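Local coordinates for 4-hydroxy-tetrahydrodipicolinate synthase (Aquifex aeolicus, PDB 2EHH), which probably catalyses the condensation of pyruvate with aspartate beta-semialdehyde to 4-hydroxy-tetrahydrodipicolinate, a step of lysine biosynthesis, by way of a Schiff base, at residues Ile6-Thr11 with Gly42-Ser47; Asn248-Lys253 with Lys264-Pro269; Val101-Tyr106 with Thr138-Ser143; Phe181-Gly186 with Leu197-Val202. All blocks are in the same frame, centred on the assembly; numbering follows the deposited sequence.

How the contacts relate
Contacts 1, 3 and 4 lie on the strands and loops of an eight-stranded TIM barrel; contact 2 lies beside it, in the C-terminal part of the chain. Contact 1 holds Thr43 and Thr44, predicted to serve in the proton relay and in pyruvate binding. Contact 2 packs against it, with centres about 11 Å apart. The two meet through a salt bridge of 2.6 Å from Lys253 NZ to Glu46 OE1. Contact 4 joins the last two barrel strands and reaches contact 1 where Ile6 N lies 3.0 Å from Val202 O, a probable hydrogen bond that helps close the barrel. Contact 3 stands about 18 Å, centre to centre, from both contact 1 and contact 4. It carries Tyr106, predicted to belong to the same relay.

Contact 1: residues Ile6-Thr11 with Gly42-Ser47; sequences IVALIT and GTTGES
Ala8, on the first barrel strand, meets Thr44 twice. Ala8 CB lies 3.6 Å from Thr44 OG1, and the Ala8 carbonyl O touches the methyl CG2 of Thr44. That methyl stands anti to its own backbone N (OG1 chi1 -56°), and Thr44 OG1 is left to bond Asn248. The Leu9 side chain packs on Leu26 and His30 of helix 20-31, and Leu9 O lies 3.2 Å from Gly45 CA. A water bridges Leu9 O and Gly42 N. In this TIM barrel the segment 42-47 follows the second strand, and Thr43 to Glu46 form a type I beta turn. Segment 6-11 packs against this turn, which carries the predicted relay residue Thr43 and the predicted pyruvate-binding residue Thr44. Ile10 CA makes a CA-H...O contact of 3.5 Å with Thr44 O. Ile10 CG2 and Thr44 CG2 meet 4.0 Å apart. At the end of the segment, Thr11 OG1 donates a short hydrogen bond of 2.6 Å to Gly45 O, approaching a lone pair of the oxygen within the plane of the carbonyl. A second water accepts from Thr11 N and donates to both Thr44 O and Glu46 OE1, the carboxylate oxygen that also faces Lys253.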
loop_
_atom_site.group_PDB
_atom_site.type_symbol
_atom_site.label_atom_id
_atom_site.label_comp_id
_atom_site.label_asym_id
_atom_site.label_seq_id
_atom_site.Cartn_x
_atom_site.Cartn_y
_atom_site.Cartn_z
ATOM N N ILE A 6 -8.967 20.418 20.729
ATOM C CA ILE A 6 -7.984 19.849 21.648
ATOM C C ILE A 6 -6.605 19.945 21.000
ATOM O O ILE A 6 -6.423 19.552 19.849
ATOM C CB ILE A 6 -8.296 18.363 21.937
ATOM C CG1 ILE A 6 -9.706 18.237 22.514
ATOM C CG2 ILE A 6 -7.261 17.776 22.898
ATOM C CD1 ILE A 6 -10.142 16.803 22.769
ATOM N N VAL A 7 -5.630 20.468 21.733
ATOM C CA VAL A 7 -4.294 20.605 21.175
ATOM C C VAL A 7 -3.331 19.507 21.627
ATOM O O VAL A 7 -3.231 19.207 22.815
ATOM C CB VAL A 7 -3.679 21.987 21.537
ATOM C CG1 VAL A 7 -3.573 22.134 23.053
ATOM C CG2 VAL A 7 -2.304 22.135 20.894
ATOM N N ALA A 8 -2.652 18.887 20.666
ATOM C CA ALA A 8 -1.651 17.869 20.973
ATOM C C ALA A 8 -0.443 18.765 21.235
ATOM O O ALA A 8 0.252 19.193 20.313
ATOM C CB ALA A 8 -1.414 16.961 19.758
ATOM N N LEU A 9 -0.228 19.082 22.503
ATOM C CA LEU A 9 0.841 19.991 22.892
ATOM C C LEU A 9 2.262 19.465 22.745
ATOM O O LEU A 9 2.561 18.329 23.109
ATOM C CB LEU A 9 0.617 20.433 24.338
ATOM C CG LEU A 9 1.202 21.784 24.736
ATOM C CD1 LEU A 9 0.414 22.890 24.056
ATOM C CD2 LEU A 9 1.132 21.950 26.251
ATOM N N ILE A 10 3.134 20.305 22.202
ATOM C CA ILE A 10 4.541 19.954 22.057
ATOM C C ILE A 10 5.125 19.987 23.468
ATOM O O ILE A 10 4.522 20.564 24.372
ATOM C CB ILE A 10 5.310 21.006 21.230
ATOM C CG1 ILE A 10 5.128 22.388 21.867
ATOM C CG2 ILE A 10 4.813 21.009 19.792
ATOM C CD1 ILE A 10 6.036 23.463 21.298
ATOM N N THR A 11 6.284 19.366 23.656
ATOM C CA THR A 11 6.951 19.384 24.953
ATOM C C THR A 11 8.234 20.196 24.788
ATOM O O THR A 11 9.195 19.742 24.163
ATOM C CB THR A 11 7.318 17.968 25.442
ATOM O OG1 THR A 11 6.130 17.181 25.575
ATOM C CG2 THR A 11 8.023 18.042 26.798
ATOM N N GLY A 42 1.887 13.373 24.202
ATOM C CA GLY A 42 1.398 12.602 23.077
ATOM C C GLY A 42 2.532 12.510 22.070
ATOM O O GLY A 42 3.670 12.888 22.372
ATOM N N THR A 43 2.236 12.021 20.872
ATOM C CA THR A 43 3.252 11.900 19.831
ATOM C C THR A 43 3.849 13.268 19.525
ATOM O O THR A 43 5.064 13.415 19.361
ATOM C CB THR A 43 2.646 11.339 18.533
ATOM O OG1 THR A 43 1.944 10.128 18.827
ATOM C CG2 THR A 43 3.737 11.055 17.512
ATOM N N THR A 44 2.983 14.269 19.441
ATOM C CA THR A 44 3.416 15.626 19.154
ATOM C C THR A 44 4.245 16.167 20.313
ATOM O O THR A 44 5.076 17.053 20.130
ATOM C CB THR A 44 2.197 16.529 18.892
ATOM O OG1 THR A 44 1.423 15.958 17.828
ATOM C CG2 THR A 44 2.635 17.942 18.492
ATOM N N GLY A 45 4.022 15.614 21.503
ATOM C CA GLY A 45 4.769 16.034 22.674
ATOM C C GLY A 45 6.064 15.253 22.838
ATOM O O GLY A 45 6.702 15.317 23.882
ATOM N N GLU A 46 6.448 14.502 21.807
ATOM C CA GLU A 46 7.682 13.724 21.832
ATOM C C GLU A 46 7.777 12.696 22.958
ATOM O O GLU A 46 8.857 12.463 23.502
ATOM C CB GLU A 46 8.900 14.667 21.879
ATOM C CG GLU A 46 9.326 15.188 20.500
ATOM C CD GLU A 46 10.420 16.250 20.555
ATOM O OE1 GLU A 46 10.100 17.430 20.813
ATOM O OE2 GLU A 46 11.602 15.907 20.338
ATOM N N SER A 47 6.660 12.053 23.286
ATOM C CA SER A 47 6.659 11.055 24.350
ATOM C C SER A 47 7.672 9.924 24.143
ATOM O O SER A 47 8.185 9.371 25.114
ATOM C CB SER A 47 5.256 10.461 24.540
ATOM O OG SER A 47 4.836 9.751 23.394
HETATM O O HOH W 1 1.216 15.964 23.390
HETATM O O HOH W 2 7.349 18.282 21.261
#

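Contact 2: residues Asn248-Lys253 with Lys264-Pro269; sequences NPIPVK and KEFRLP
Lys253 lays its side chain along the ring of Phe266 and ends on the backbone of Glu265. Lys253 CB starts the contact 3.6 Å from Phe266 CE2. CG stands anti to the backbone N and continues over the same rim, near CE2 and CZ. CD goes furthest over the face. Lys253 CD sits 3.9 Å from the centroid of the Phe266 ring and 25° off the ring normal, a CH-pi contact displaced toward the rim. The chain then bends at chi3 (-102°), and Lys253 CE comes within 3.7 Å of Glu265 O. Lys253 NZ donates a hydrogen bond of 3.1 Å to Glu265 O, lying in the carbonyl plane with a C=O...N angle of 159°. Lysine and phenylalanine side chains run past each other in opposite directions.

The ring edge faces the start of helix 250-258. Ile250 O lies 3.5 Å from Phe266 CZ, and Pro249 O sits in the ring plane near CE2. Ile250 CG2 approaches Phe266 CZ at 4.2 Å, its side chain about square to that of Phe266. Pro249 is the N-cap residue of the helix and follows a cis peptide bond. The contact therefore fastens the loop 264-269, between helices 250-258 and 275-287, to the first turn of helix 250-258, beside the TIM barrel.

NZ also bonds Glu46 and Thr11 O. The ammonium group is thus gripped by one carboxylate and two carbonyls, while its aliphatic stem is covered by an aromatic face. The carboxylate would be expected to favour the charged form of the lysine and to offset its charge in this buried setting.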
loop_
_atom_site.group_PDB
_atom_site.type_symbol
_atom_site.label_atom_id
_atom_site.label_comp_id
_atom_site.label_asym_id
_atom_site.label_seq_id
_atom_site.Cartn_x
_atom_site.Cartn_y
_atom_site.Cartn_z
ATOM N N ASN A 248 5.857 15.090 11.841
ATOM C CA ASN A 248 5.334 15.809 13.007
ATOM C C ASN A 248 6.017 15.158 14.216
ATOM O O ASN A 248 6.144 13.932 14.269
ATOM C CB ASN A 248 3.812 15.626 13.086
ATOM C CG ASN A 248 3.225 16.111 14.408
ATOM O OD1 ASN A 248 2.628 15.336 15.159
ATOM N ND2 ASN A 248 3.380 17.395 14.687
ATOM N N PRO A 249 6.391 15.947 15.241
ATOM C CA PRO A 249 6.271 17.392 15.446
ATOM C C PRO A 249 7.446 18.274 15.025
ATOM O O PRO A 249 7.609 19.372 15.561
ATOM C CB PRO A 249 6.044 17.476 16.943
ATOM C CG PRO A 249 7.070 16.484 17.435
ATOM C CD PRO A 249 6.921 15.304 16.459
ATOM N N ILE A 250 8.267 17.836 14.080
ATOM C CA ILE A 250 9.388 18.685 13.694
ATOM C C ILE A 250 8.929 20.068 13.207
ATOM O O ILE A 250 9.430 21.097 13.679
ATOM C CB ILE A 250 10.277 17.985 12.641
ATOM C CG1 ILE A 250 10.951 16.769 13.289
ATOM C CG2 ILE A 250 11.331 18.958 12.116
ATOM C CD1 ILE A 250 11.750 15.900 12.335
ATOM N N PRO A 251 7.968 20.120 12.272
ATOM C CA PRO A 251 7.513 21.434 11.798
ATOM C C PRO A 251 6.789 22.276 12.856
ATOM O O PRO A 251 7.069 23.465 13.004
ATOM C CB PRO A 251 6.594 21.083 10.627
ATOM C CG PRO A 251 7.191 19.796 10.113
ATOM C CD PRO A 251 7.454 19.050 11.398
ATOM N N VAL A 252 5.864 21.667 13.593
ATOM C CA VAL A 252 5.117 22.421 14.590
ATOM C C VAL A 252 5.986 22.956 15.730
ATOM O O VAL A 252 5.775 24.076 16.192
ATOM C CB VAL A 252 3.937 21.593 15.173
ATOM C CG1 VAL A 252 4.454 20.452 16.019
ATOM C CG2 VAL A 252 3.014 22.501 15.968
ATOM N N LYS A 253 6.958 22.176 16.186
ATOM C CA LYS A 253 7.826 22.660 17.252
ATOM C C LYS A 253 8.668 23.804 16.693
ATOM O O LYS A 253 8.928 24.793 17.382
ATOM C CB LYS A 253 8.729 21.542 17.786
ATOM C CG LYS A 253 9.748 22.035 18.815
ATOM C CD LYS A 253 10.409 20.896 19.592
ATOM C CE LYS A 253 9.803 20.745 20.988
ATOM N NZ LYS A 253 10.592 19.802 21.840
ATOM N N LYS A 264 14.465 25.981 20.159
ATOM C CA LYS A 264 14.544 25.148 18.970
ATOM C C LYS A 264 15.369 23.932 19.378
ATOM O O LYS A 264 16.547 23.829 19.039
ATOM C CB LYS A 264 15.244 25.918 17.850
ATOM C CG LYS A 264 15.248 25.228 16.499
ATOM C CD LYS A 264 15.912 26.127 15.472
ATOM C CE LYS A 264 15.874 25.534 14.083
ATOM N NZ LYS A 264 16.500 26.467 13.110
ATOM N N GLU A 265 14.747 23.019 20.115
ATOM C CA GLU A 265 15.450 21.834 20.593
ATOM C C GLU A 265 14.580 20.583 20.598
ATOM O O GLU A 265 13.498 20.570 21.185
ATOM C CB GLU A 265 15.979 22.096 22.011
ATOM C CG GLU A 265 16.781 20.960 22.632
ATOM C CD GLU A 265 17.329 21.328 24.006
ATOM O OE1 GLU A 265 17.872 22.444 24.144
ATOM O OE2 GLU A 265 17.230 20.505 24.940
ATOM N N PHE A 266 15.068 19.538 19.935
ATOM C CA PHE A 266 14.379 18.256 19.870
ATOM C C PHE A 266 15.290 17.226 20.519
ATOM O O PHE A 266 16.414 17.532 20.908
ATOM C CB PHE A 266 14.156 17.806 18.424
ATOM C CG PHE A 266 13.406 18.788 17.575
ATOM C CD1 PHE A 266 14.053 19.888 17.020
ATOM C CD2 PHE A 266 12.056 18.592 17.298
ATOM C CE1 PHE A 266 13.369 20.780 16.196
ATOM C CE2 PHE A 266 11.364 19.475 16.476
ATOM C CZ PHE A 266 12.022 20.571 15.923
ATOM N N ARG A 267 14.802 16.000 20.633
ATOM C CA ARG A 267 15.611 14.923 21.174
ATOM C C ARG A 267 15.734 13.875 20.082
ATOM O O ARG A 267 14.731 13.478 19.491
ATOM C CB ARG A 267 14.966 14.308 22.413
ATOM C CG ARG A 267 15.172 15.137 23.674
ATOM C CD ARG A 267 14.559 14.458 24.880
ATOM N NE ARG A 267 14.768 15.232 26.098
ATOM C CZ ARG A 267 14.348 14.859 27.303
ATOM N NH1 ARG A 267 13.688 13.715 27.457
ATOM N NH2 ARG A 267 14.594 15.628 28.356
ATOM N N LEU A 268 16.963 13.453 19.798
ATOM C CA LEU A 268 17.200 12.440 18.778
ATOM C C LEU A 268 16.337 11.230 19.112
ATOM O O LEU A 268 16.110 10.932 20.286
ATOM C CB LEU A 268 18.682 12.065 18.743
ATOM C CG LEU A 268 19.583 12.809 17.748
ATOM C CD1 LEU A 268 19.086 14.222 17.529
ATOM C CD2 LEU A 268 21.020 12.804 18.264
ATOM N N PRO A 269 15.904 10.471 18.090
ATOM C CA PRO A 269 16.141 10.653 16.653
ATOM C C PRO A 269 15.518 11.840 15.912
ATOM O O PRO A 269 15.699 11.958 14.701
ATOM C CB PRO A 269 15.682 9.320 16.072
ATOM C CG PRO A 269 14.503 9.003 16.924
ATOM C CD PRO A 269 15.027 9.310 18.323
#

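Contact 3: residues Val101-Tyr106 with Thr138-Ser143; sequences VVVPYY and TCVEIS
Tyr106 and Thr138 share the direct backbone hydrogen bond of this contact. Tyr106 N donates to Thr138 O at 3.2 Å, with an N-H...O angle of 152° and the donor tilted 26° from the carbonyl plane. The same oxygen also accepts a hydrogen bond from a water that donates to Pro104 O as well. Tyr105 CA adds a CA-H...O contact to Thr138 O. Within its own segment, Thr138 OG1 donates to Val140 O at 2.8 Å, which ties the end of helix 135-138 to the loop after it.

Van der Waals contacts make up the rest. Two are of methyls with carbonyl oxygens: Thr138 CG2 touches Val103 O at 3.3 Å, and Val140 CG1 rests on Pro104 O. The others are between carbons. Thr138 CG2 meets Val102 CG2 at 3.9 Å. Val103 spreads its two methyls over two partners. Val103 CG1, anti to the backbone N (chi1 167°), meets Val140 CG1 at 3.6 Å. Val103 CG2 meets Ile142 CG2 at 3.8 Å. Tyr105 CB packs against Thr138 CA.

In the TIM barrel, these are the loops that follow the fourth and fifth strands. Both reach a neighbouring subunit. Cys139 forms a disulfide with Cys139 of that subunit, and Tyr105 stacks on its Tyr106.

Tyr106 is predicted to take part in the proton relay, and its hydroxyl makes a weak hydrogen bond with Thr43 of the neighbouring subunit. The bond to Thr138 O probably helps position Tyr106, consistent with a relay shared between subunits.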
loop_
_atom_site.group_PDB
_atom_site.type_symbol
_atom_site.label_atom_id
_atom_site.label_comp_id
_atom_site.label_asym_id
_atom_site.label_seq_id
_atom_site.Cartn_x
_atom_site.Cartn_y
_atom_site.Cartn_z
ATOM N N VAL A 101 -4.661 6.588 25.117
ATOM C CA VAL A 101 -3.913 5.344 25.044
ATOM C C VAL A 101 -3.753 4.902 23.601
ATOM O O VAL A 101 -4.715 4.485 22.959
ATOM C CB VAL A 101 -4.632 4.249 25.839
ATOM C CG1 VAL A 101 -3.820 2.965 25.817
ATOM C CG2 VAL A 101 -4.861 4.732 27.274
ATOM N N VAL A 102 -2.535 5.006 23.089
ATOM C CA VAL A 102 -2.274 4.636 21.706
ATOM C C VAL A 102 -2.357 3.131 21.483
ATOM O O VAL A 102 -2.091 2.333 22.389
ATOM C CB VAL A 102 -0.874 5.146 21.252
ATOM C CG1 VAL A 102 0.227 4.355 21.959
ATOM C CG2 VAL A 102 -0.734 5.037 19.736
ATOM N N VAL A 103 -2.770 2.744 20.282
ATOM C CA VAL A 103 -2.830 1.334 19.928
ATOM C C VAL A 103 -1.358 0.929 19.913
ATOM O O VAL A 103 -0.535 1.629 19.334
ATOM C CB VAL A 103 -3.418 1.133 18.506
ATOM C CG1 VAL A 103 -3.173 -0.294 18.029
ATOM C CG2 VAL A 103 -4.906 1.448 18.508
ATOM N N PRO A 104 -1.008 -0.190 20.559
ATOM C CA PRO A 104 0.382 -0.653 20.596
ATOM C C PRO A 104 1.096 -0.627 19.246
ATOM O O PRO A 104 0.623 -1.207 18.263
ATOM C CB PRO A 104 0.251 -2.059 21.149
ATOM C CG PRO A 104 -0.853 -1.889 22.159
ATOM C CD PRO A 104 -1.869 -1.053 21.391
ATOM N N TYR A 105 2.241 0.045 19.215
ATOM C CA TYR A 105 3.048 0.149 18.005
ATOM C C TYR A 105 4.161 -0.897 17.982
ATOM O O TYR A 105 4.542 -1.433 19.023
ATOM C CB TYR A 105 3.687 1.538 17.916
ATOM C CG TYR A 105 4.333 1.980 19.211
ATOM C CD1 TYR A 105 3.673 2.852 20.076
ATOM C CD2 TYR A 105 5.574 1.473 19.607
ATOM C CE1 TYR A 105 4.223 3.203 21.297
ATOM C CE2 TYR A 105 6.134 1.821 20.835
ATOM C CZ TYR A 105 5.444 2.685 21.668
ATOM O OH TYR A 105 5.949 3.037 22.886
ATOM N N TYR A 106 4.658 -1.190 16.782
ATOM C CA TYR A 106 5.772 -2.109 16.577
ATOM C C TYR A 106 5.592 -3.611 16.814
ATOM O O TYR A 106 5.995 -4.407 15.957
ATOM C CB TYR A 106 6.974 -1.616 17.385
ATOM C CG TYR A 106 8.247 -2.396 17.146
ATOM C CD1 TYR A 106 8.996 -2.212 15.986
ATOM C CD2 TYR A 106 8.708 -3.308 18.089
ATOM C CE1 TYR A 106 10.181 -2.914 15.770
ATOM C CE2 TYR A 106 9.894 -4.020 17.885
ATOM C CZ TYR A 106 10.625 -3.813 16.724
ATOM O OH TYR A 106 11.810 -4.486 16.536
ATOM N N THR A 138 1.849 3.198 14.065
ATOM C CA THR A 138 1.845 1.967 14.857
ATOM C C THR A 138 2.048 0.706 14.030
ATOM O O THR A 138 2.461 -0.333 14.553
ATOM C CB THR A 138 0.522 1.807 15.623
ATOM O OG1 THR A 138 -0.542 1.619 14.685
ATOM C CG2 THR A 138 0.233 3.049 16.472
ATOM N N CYS A 139 1.734 0.807 12.746
ATOM C CA CYS A 139 1.858 -0.300 11.818
ATOM C C CYS A 139 0.875 -1.450 12.104
ATOM O O CYS A 139 1.128 -2.613 11.780
ATOM C CB CYS A 139 3.326 -0.755 11.771
ATOM S SG CYS A 139 4.150 -0.157 10.253
ATOM N N VAL A 140 -0.260 -1.094 12.705
ATOM C CA VAL A 140 -1.344 -2.030 13.012
ATOM C C VAL A 140 -2.594 -1.180 13.241
ATOM O O VAL A 140 -2.489 0.004 13.542
ATOM C CB VAL A 140 -1.069 -2.867 14.293
ATOM C CG1 VAL A 140 -1.304 -2.024 15.543
ATOM C CG2 VAL A 140 -1.964 -4.102 14.303
ATOM N N GLU A 141 -3.773 -1.769 13.086
ATOM C CA GLU A 141 -5.006 -1.014 13.298
ATOM C C GLU A 141 -6.006 -1.785 14.144
ATOM O O GLU A 141 -6.185 -2.992 13.973
ATOM C CB GLU A 141 -5.649 -0.638 11.959
ATOM C CG GLU A 141 -7.044 -0.016 12.079
ATOM C CD GLU A 141 -7.477 0.710 10.817
ATOM O OE1 GLU A 141 -7.481 1.963 10.813
ATOM O OE2 GLU A 141 -7.802 0.029 9.822
ATOM N N ILE A 142 -6.643 -1.084 15.075
ATOM C CA ILE A 142 -7.641 -1.710 15.923
ATOM C C ILE A 142 -8.935 -1.713 15.105
ATOM O O ILE A 142 -9.401 -0.664 14.657
ATOM C CB ILE A 142 -7.807 -0.926 17.242
ATOM C CG1 ILE A 142 -8.763 -1.672 18.177
ATOM C CG2 ILE A 142 -8.271 0.493 16.958
ATOM C CD1 ILE A 142 -8.759 -1.135 19.614
ATOM N N SER A 143 -9.492 -2.897 14.882
ATOM C CA SER A 143 -10.711 -3.022 14.082
ATOM C C SER A 143 -11.918 -2.415 14.778
ATOM O O SER A 143 -11.929 -2.245 15.999
ATOM C CB SER A 143 -11.010 -4.490 13.788
ATOM O OG SER A 143 -11.540 -5.119 14.941
HETATM O O HOH W 3 1.895 -2.644 16.326
#

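Contact 4: residues Phe181-Gly186 with Leu197-Val202; sequences FSVLSG and LGAKGV
Val183 O receives the shortest polar bond of the contact, from Lys200 N at 2.8 Å. The N-H...O angle is 160°, and the nitrogen lies nearly along the C=O axis. Ala199 CA and CB press on the same oxygen. One step further, Ser185 N donates to Gly201 O at 2.9 Å, with an N-H...O angle of 169°. Ser185 and Val202 form a parallel beta bridge. Val202 CG2 stands anti to its backbone N and lies over Ser185 O at 3.2 Å, and it also meets Ser185 CB.

The Lys200 chain runs back, extended, along the start of strand 182-185. Lys200 CD passes Ser182 OG at 3.5 Å; that hydroxyl hydrogen-bonds Phe2 O. Lys200 NZ then donates to Phe181 O at 3.2 Å, from 57° above the carbonyl plane and so away from the lone pairs. It also bonds Glu179 O. Leu184 CD2 packs on the backbone of Gly201, 3.7 Å from Gly201 N. That nitrogen is buried and has no partner in the model.

A water accepts from Val183 N and donates to Gly198 O. Gly198, just past helix 191-196, has positive phi and completes a Schellman motif, which turns the chain toward the eighth strand.

The contact is the strand pair of a beta-alpha-beta unit, with helix 191-196 as the crossover. Strand 157-162 bonds the far edge of strand 182-185. Helix 167-177 packs on Phe181 and Val183, and Met194 of helix 191-196 packs on Ser185 and Ala199.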
loop_
_atom_site.group_PDB
_atom_site.type_symbol
_atom_site.label_atom_id
_atom_site.label_comp_id
_atom_site.label_asym_id
_atom_site.label_seq_id
_atom_site.Cartn_x
_atom_site.Cartn_y
_atom_site.Cartn_z
ATOM N N PHE A 181 -20.435 7.347 22.353
ATOM C CA PHE A 181 -19.023 7.280 21.984
ATOM C C PHE A 181 -18.649 8.521 21.186
ATOM O O PHE A 181 -19.460 9.043 20.427
ATOM C CB PHE A 181 -18.768 6.034 21.138
ATOM C CG PHE A 181 -17.317 5.701 20.973
ATOM C CD1 PHE A 181 -16.622 5.049 21.989
ATOM C CD2 PHE A 181 -16.641 6.035 19.802
ATOM C CE1 PHE A 181 -15.277 4.731 21.841
ATOM C CE2 PHE A 181 -15.290 5.719 19.645
ATOM C CZ PHE A 181 -14.608 5.065 20.664
ATOM N N SER A 182 -17.419 8.992 21.345
ATOM C CA SER A 182 -16.995 10.178 20.622
ATOM C C SER A 182 -15.791 9.956 19.713
ATOM O O SER A 182 -14.762 9.436 20.142
ATOM C CB SER A 182 -16.687 11.300 21.613
ATOM O OG SER A 182 -15.951 12.336 20.989
ATOM N N VAL A 183 -15.936 10.337 18.450
ATOM C CA VAL A 183 -14.837 10.223 17.500
ATOM C C VAL A 183 -14.169 11.586 17.359
ATOM O O VAL A 183 -14.832 12.598 17.121
ATOM C CB VAL A 183 -15.316 9.781 16.106
ATOM C CG1 VAL A 183 -14.141 9.807 15.126
ATOM C CG2 VAL A 183 -15.917 8.388 16.180
ATOM N N LEU A 184 -12.853 11.612 17.514
ATOM C CA LEU A 184 -12.103 12.850 17.386
ATOM C C LEU A 184 -11.140 12.726 16.215
ATOM O O LEU A 184 -10.451 11.715 16.076
ATOM C CB LEU A 184 -11.322 13.126 18.669
ATOM C CG LEU A 184 -12.168 13.378 19.923
ATOM C CD1 LEU A 184 -11.276 13.398 21.153
ATOM C CD2 LEU A 184 -12.909 14.698 19.769
ATOM N N SER A 185 -11.101 13.749 15.369
ATOM C CA SER A 185 -10.202 13.743 14.218
ATOM C C SER A 185 -8.756 13.772 14.682
ATOM O O SER A 185 -8.398 14.541 15.575
ATOM C CB SER A 185 -10.454 14.959 13.330
ATOM O OG SER A 185 -9.464 15.049 12.316
ATOM N N GLY A 186 -7.928 12.933 14.069
ATOM C CA GLY A 186 -6.521 12.897 14.425
ATOM C C GLY A 186 -5.685 13.546 13.338
ATOM O O GLY A 186 -4.471 13.365 13.278
ATOM N N LEU A 197 -19.487 13.981 9.220
ATOM C CA LEU A 197 -19.963 12.614 9.420
ATOM C C LEU A 197 -20.341 12.295 10.865
ATOM O O LEU A 197 -20.846 11.210 11.152
ATOM C CB LEU A 197 -18.904 11.612 8.947
ATOM C CG LEU A 197 -18.796 11.372 7.439
ATOM C CD1 LEU A 197 -17.493 10.643 7.118
ATOM C CD2 LEU A 197 -19.993 10.554 6.974
ATOM N N GLY A 198 -20.082 13.219 11.783
ATOM C CA GLY A 198 -20.439 12.964 13.171
ATOM C C GLY A 198 -19.330 13.042 14.210
ATOM O O GLY A 198 -19.594 12.829 15.400
ATOM N N ALA A 199 -18.097 13.327 13.787
ATOM C CA ALA A 199 -16.983 13.440 14.735
ATOM C C ALA A 199 -17.316 14.623 15.635
ATOM O O ALA A 199 -18.001 15.549 15.207
ATOM C CB ALA A 199 -15.675 13.687 13.998
ATOM N N LYS A 200 -16.823 14.607 16.867
ATOM C CA LYS A 200 -17.142 15.676 17.804
ATOM C C LYS A 200 -16.052 16.713 18.040
ATOM O O LYS A 200 -16.212 17.621 18.860
ATOM C CB LYS A 200 -17.585 15.055 19.129
ATOM C CG LYS A 200 -18.841 14.201 18.977
ATOM C CD LYS A 200 -19.192 13.470 20.255
ATOM C CE LYS A 200 -20.448 12.623 20.078
ATOM N NZ LYS A 200 -20.749 11.822 21.304
ATOM N N GLY A 201 -14.949 16.589 17.313
ATOM C CA GLY A 201 -13.869 17.539 17.476
ATOM C C GLY A 201 -12.576 17.027 16.878
ATOM O O GLY A 201 -12.584 16.113 16.052
ATOM N N VAL A 202 -11.462 17.612 17.306
ATOM C CA VAL A 202 -10.155 17.218 16.802
ATOM C C VAL A 202 -9.055 17.338 17.849
ATOM O O VAL A 202 -9.092 18.222 18.709
ATOM C CB VAL A 202 -9.743 18.102 15.589
ATOM C CG1 VAL A 202 -9.722 19.576 15.996
ATOM C CG2 VAL A 202 -8.366 17.690 15.077
HETATM O O HOH W 4 -18.510 10.979 17.139
#